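Local coordinates for protein putative TetR-family transcriptional regulator (Streptomyces coelicolor, PDB 2HXO) that probably binds DNA at cis-regulatory sequences and controls transcription as a member of the TetR family of helix-turn-helix regulators, at residues L46-P50 against G51-W55; H56-G59 against K60-L64. All coordinates share one frame; numbering follows the deposited sequence.

The interactions lie in series along the loop after helix 39-46 and into the first turn of helix 60-76. Interaction 1 (46-50 with 51-55) shapes the turn that follows helix 39-46, within the predicted helix-turn-helix motif; interaction 2 (56-59 with 60-64) begins where that chain runs on, and starts helix 60-76. Their centres are about 13 Å apart, and apart from the peptide chain that joins them they do not touch. Both sit on the same side of the chain's centre, interaction 1 about 32 Å from it and interaction 2 about 21 Å, so the path leads inward. In each, a glycine carbonyl accepts a backbone N-H, over three residues in the first and four in the second.

Interaction 1 (L46-P50 against G51-W55); sequences LATGP and GAIYW
Thr48, Gly49 and Pro50 each touch Ile53, a compact arrangement inside the predicted helix-turn-helix motif, where the chain leaves helix 39-46 and bends toward what in TetR relatives is the recognition element. Leu46, whose side chain packs on Ile21 and Ala24 of helix 18-31, enters here through its carbonyl oxygen. Ala47 then ends the helix in a Schellman motif, its positive phi taking the chain out of helical geometry. Thr48 bonds back across that bend: OG1 donates to Leu46 O over 3.2 Å, coming from above the carbonyl plane. With chi1 -63° OG1 sits beside the backbone N and CG2 anti to it, and Thr48 CG2 slides past Ile53 CG2 at 4.1 Å, the two side chains running in opposite directions. Gly49 closes a type I beta turn through Pro50 and Gly51, with Ala52 N donating to Gly49 O at 3.2 Å and an N-H...O angle of 152°. The same oxygen also has a methyl beside it, Ile53 CG2. Pro50 is the first corner of the turn, and its ring also rests on Phe39 and Ala43 of helix 39-46. Ile53 comes up to it with its longer branch, because CG1 is set between the backbone N and the carbonyl carbon (chi1 55°) and thereby brings CD1 up against the CA and carbonyl of the proline. Ile53 CG1 itself lies 3.3 Å from Pro50 O. Truncating Ile53 to an alanine would probably leave Pro50, Thr48 and Phe39 without their shared apolar neighbour and open a gap between the turn and helix 39-46. At the end of the branch, Ile53 CD1 reaches to 3.5 Å from Pro50 CA.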
loop_
_atom_site.group_PDB
_atom_site.type_symbol
_atom_site.label_atom_id
_atom_site.label_comp_id
_atom_site.label_asym_id
_atom_site.label_seq_id
_atom_site.Cartn_x
_atom_site.Cartn_y
_atom_site.Cartn_z
ATOM N N LEU A 46 23.835 -3.113 -23.192
ATOM C CA LEU A 46 23.234 -3.098 -24.522
ATOM C C LEU A 46 24.306 -3.266 -25.599
ATOM O O LEU A 46 23.997 -3.554 -26.758
ATOM C CB LEU A 46 22.480 -1.784 -24.733
ATOM C CG LEU A 46 21.034 -1.860 -25.233
ATOM C CD1 LEU A 46 20.221 -2.831 -24.392
ATOM C CD2 LEU A 46 20.427 -0.471 -25.177
ATOM N N ALA A 47 25.565 -3.089 -25.200
ATOM C CA ALA A 47 26.697 -3.219 -26.113
ATOM C C ALA A 47 26.510 -2.345 -27.352
ATOM O O ALA A 47 26.713 -2.795 -28.482
ATOM C CB ALA A 47 26.872 -4.681 -26.523
ATOM N N THR A 48 26.122 -1.092 -27.130
ATOM C CA THR A 48 25.900 -0.159 -28.226
ATOM C C THR A 48 26.557 1.183 -27.931
ATOM O O THR A 48 26.829 1.514 -26.774
ATOM C CB THR A 48 24.382 0.057 -28.480
ATOM O OG1 THR A 48 23.784 -1.185 -28.876
ATOM C CG2 THR A 48 24.147 1.098 -29.576
ATOM N N GLY A 49 26.816 1.943 -28.990
ATOM C CA GLY A 49 27.440 3.242 -28.841
ATOM C C GLY A 49 26.558 4.247 -28.128
ATOM O O GLY A 49 25.427 4.500 -28.549
ATOM N N PRO A 50 27.051 4.830 -27.028
ATOM C CA PRO A 50 26.332 5.823 -26.227
ATOM C C PRO A 50 25.991 7.103 -26.997
ATOM O O PRO A 50 25.094 7.849 -26.604
ATOM C CB PRO A 50 27.294 6.092 -25.070
ATOM C CG PRO A 50 27.985 4.783 -24.906
ATOM C CD PRO A 50 28.278 4.400 -26.336
ATOM N N GLY A 51 26.709 7.353 -28.089
ATOM C CA GLY A 51 26.465 8.546 -28.881
ATOM C C GLY A 51 25.344 8.403 -29.895
ATOM O O GLY A 51 25.127 9.291 -30.721
ATOM N N ALA A 52 24.624 7.289 -29.841
ATOM C CA ALA A 52 23.527 7.058 -30.770
ATOM C C ALA A 52 22.328 6.396 -30.092
ATOM O O ALA A 52 21.388 5.968 -30.763
ATOM C CB ALA A 52 24.006 6.206 -31.936
ATOM N N ILE A 53 22.354 6.313 -28.765
ATOM C CA ILE A 53 21.248 5.701 -28.039
ATOM C C ILE A 53 20.115 6.681 -27.749
ATOM O O ILE A 53 19.064 6.289 -27.243
ATOM C CB ILE A 53 21.721 5.060 -26.712
ATOM C CG1 ILE A 53 22.448 6.076 -25.845
ATOM C CG2 ILE A 53 22.633 3.877 -27.016
ATOM C CD1 ILE A 53 23.158 5.426 -24.689
ATOM N N TYR A 54 20.323 7.954 -28.080
ATOM C CA TYR A 54 19.290 8.957 -27.852
ATOM C C TYR A 54 18.139 8.727 -28.836
ATOM O O TYR A 54 17.048 9.267 -28.665
ATOM C CB TYR A 54 19.871 10.377 -27.991
ATOM C CG TYR A 54 20.228 10.793 -29.398
ATOM C CD1 TYR A 54 19.296 11.431 -30.215
ATOM C CD2 TYR A 54 21.497 10.539 -29.920
ATOM C CE1 TYR A 54 19.615 11.805 -31.514
ATOM C CE2 TYR A 54 21.827 10.905 -31.220
ATOM C CZ TYR A 54 20.882 11.540 -32.012
ATOM O OH TYR A 54 21.206 11.894 -33.304
ATOM N N TRP A 55 18.387 7.918 -29.863
ATOM C CA TRP A 55 17.359 7.613 -30.846
ATOM C C TRP A 55 16.315 6.651 -30.273
ATOM O O TRP A 55 15.175 6.613 -30.743
ATOM C CB TRP A 55 17.975 6.994 -32.105
ATOM C CG TRP A 55 18.689 7.978 -32.997
ATOM C CD1 TRP A 55 20.038 8.146 -33.119
ATOM C CD2 TRP A 55 18.085 8.931 -33.888
ATOM N NE1 TRP A 55 20.314 9.141 -34.029
ATOM C CE2 TRP A 55 19.134 9.640 -34.516
ATOM C CE3 TRP A 55 16.760 9.254 -34.215
ATOM C CZ2 TRP A 55 18.900 10.655 -35.455
ATOM C CZ3 TRP A 55 16.525 10.264 -35.150
ATOM C CH2 TRP A 55 17.592 10.951 -35.758
#

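Interaction 2 (H56-G59 against K60-L64); sequences HITG and KAELL
Glu62 and Thr58 cross at about a right angle, and the glutamate can be traced outward from its root. CB meets the threonine hydroxyl first, 3.2 Å from Thr58 OG1, and Gly59 O lies 3.8 Å from Glu62 CB. CG stays beside the same hydroxyl, with Thr58 OG1 3.4 Å away, so both methylene carbons, CB and CG, lie against the hydroxyl oxygen as the two side chains cross. From there the chain bends, chi2 56°, and brings the carboxylate back toward the backbone of Gly59 rather than out along the helix. CD is still 4.1 Å from Thr58 OG1, but OE1 has moved on to the glycine, 3.4 Å from Gly59 CA. This folding takes place at a helix start: Gly59 is the N-cap residue of helix 60-76, and the negative carboxylate, lying by the first turn, would probably be eased by the positive end of the helix dipole. The cap carbonyl is itself engaged, since Leu63 N donates to Gly59 O over 3.2 Å at an N-H...O angle of 145°, in the i to i+4 pattern of the first turn. Leu63 itself packs on Ile21 and Ala25 of helix 18-31 and on Leu42 of helix 39-46, while its CB stays 3.6 Å from Gly59 O.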
loop_
_atom_site.group_PDB
_atom_site.type_symbol
_atom_site.label_atom_id
_atom_site.label_comp_id
_atom_site.label_asym_id
_atom_site.label_seq_id
_atom_site.Cartn_x
_atom_site.Cartn_y
_atom_site.Cartn_z
ATOM N N HIS A 56 16.695 5.888 -29.252
ATOM C CA HIS A 56 15.771 4.922 -28.659
ATOM C C HIS A 56 15.432 5.159 -27.188
ATOM O O HIS A 56 14.744 4.350 -26.574
ATOM C CB HIS A 56 16.320 3.509 -28.852
ATOM C CG HIS A 56 16.647 3.187 -30.278
ATOM N ND1 HIS A 56 17.833 2.959 -30.892
ATOM C CD2 HIS A 56 15.688 3.131 -31.267
ATOM C CE1 HIS A 56 17.571 2.776 -32.229
ATOM N NE2 HIS A 56 16.269 2.884 -32.430
ATOM N N ILE A 57 15.907 6.263 -26.624
ATOM C CA ILE A 57 15.603 6.572 -25.235
ATOM C C ILE A 57 15.288 8.053 -25.108
ATOM O O ILE A 57 15.454 8.816 -26.060
ATOM C CB ILE A 57 16.786 6.233 -24.286
ATOM C CG1 ILE A 57 17.924 7.232 -24.474
ATOM C CG2 ILE A 57 17.284 4.811 -24.549
ATOM C CD1 ILE A 57 19.058 7.042 -23.473
ATOM N N THR A 58 14.810 8.450 -23.935
ATOM C CA THR A 58 14.511 9.848 -23.653
ATOM C C THR A 58 15.111 10.179 -22.289
ATOM O O THR A 58 16.248 10.633 -22.203
ATOM C CB THR A 58 12.984 10.129 -23.648
ATOM O OG1 THR A 58 12.322 9.273 -22.706
ATOM C CG2 THR A 58 12.404 9.894 -25.040
ATOM N N GLY A 59 14.346 9.935 -21.229
ATOM C CA GLY A 59 14.819 10.196 -19.880
ATOM C C GLY A 59 14.708 8.951 -19.008
ATOM O O GLY A 59 14.128 7.942 -19.415
ATOM N N LYS A 60 15.255 9.016 -17.800
ATOM C CA LYS A 60 15.209 7.872 -16.898
ATOM C C LYS A 60 13.782 7.616 -16.431
ATOM O O LYS A 60 13.341 6.467 -16.356
ATOM C CB LYS A 60 16.115 8.110 -15.682
ATOM C CG LYS A 60 16.146 6.940 -14.703
ATOM C CD LYS A 60 16.906 7.286 -13.422
ATOM C CE LYS A 60 17.078 6.057 -12.524
ATOM N NZ LYS A 60 18.004 6.309 -11.385
ATOM N N ALA A 61 13.071 8.692 -16.108
ATOM C CA ALA A 61 11.693 8.593 -15.642
ATOM C C ALA A 61 10.830 7.808 -16.632
ATOM O O ALA A 61 10.033 6.960 -16.235
ATOM C CB ALA A 61 11.110 9.996 -15.431
ATOM N N GLU A 62 10.998 8.100 -17.919
ATOM C CA GLU A 62 10.244 7.431 -18.976
ATOM C C GLU A 62 10.671 5.967 -19.137
ATOM O O GLU A 62 9.855 5.102 -19.471
ATOM C CB GLU A 62 10.431 8.166 -20.310
ATOM C CG GLU A 62 9.814 9.571 -20.417
ATOM C CD GLU A 62 10.280 10.553 -19.335
ATOM O OE1 GLU A 62 11.506 10.639 -19.062
ATOM O OE2 GLU A 62 9.405 11.251 -18.762
ATOM N N LEU A 63 11.950 5.686 -18.910
ATOM C CA LEU A 63 12.449 4.322 -19.028
ATOM C C LEU A 63 11.904 3.460 -17.878
ATOM O O LEU A 63 11.535 2.302 -18.076
ATOM C CB LEU A 63 13.977 4.323 -19.016
ATOM C CG LEU A 63 14.691 2.995 -19.270
ATOM C CD1 LEU A 63 14.204 2.374 -20.565
ATOM C CD2 LEU A 63 16.192 3.243 -19.312
ATOM N N LEU A 64 11.856 4.028 -16.679
ATOM C CA LEU A 64 11.317 3.310 -15.528
ATOM C C LEU A 64 9.853 2.970 -15.815
ATOM O O LEU A 64 9.390 1.869 -15.507
ATOM C CB LEU A 64 11.403 4.167 -14.264
ATOM C CG LEU A 64 12.792 4.424 -13.667
ATOM C CD1 LEU A 64 12.657 5.353 -12.468
ATOM C CD2 LEU A 64 13.434 3.107 -13.260
#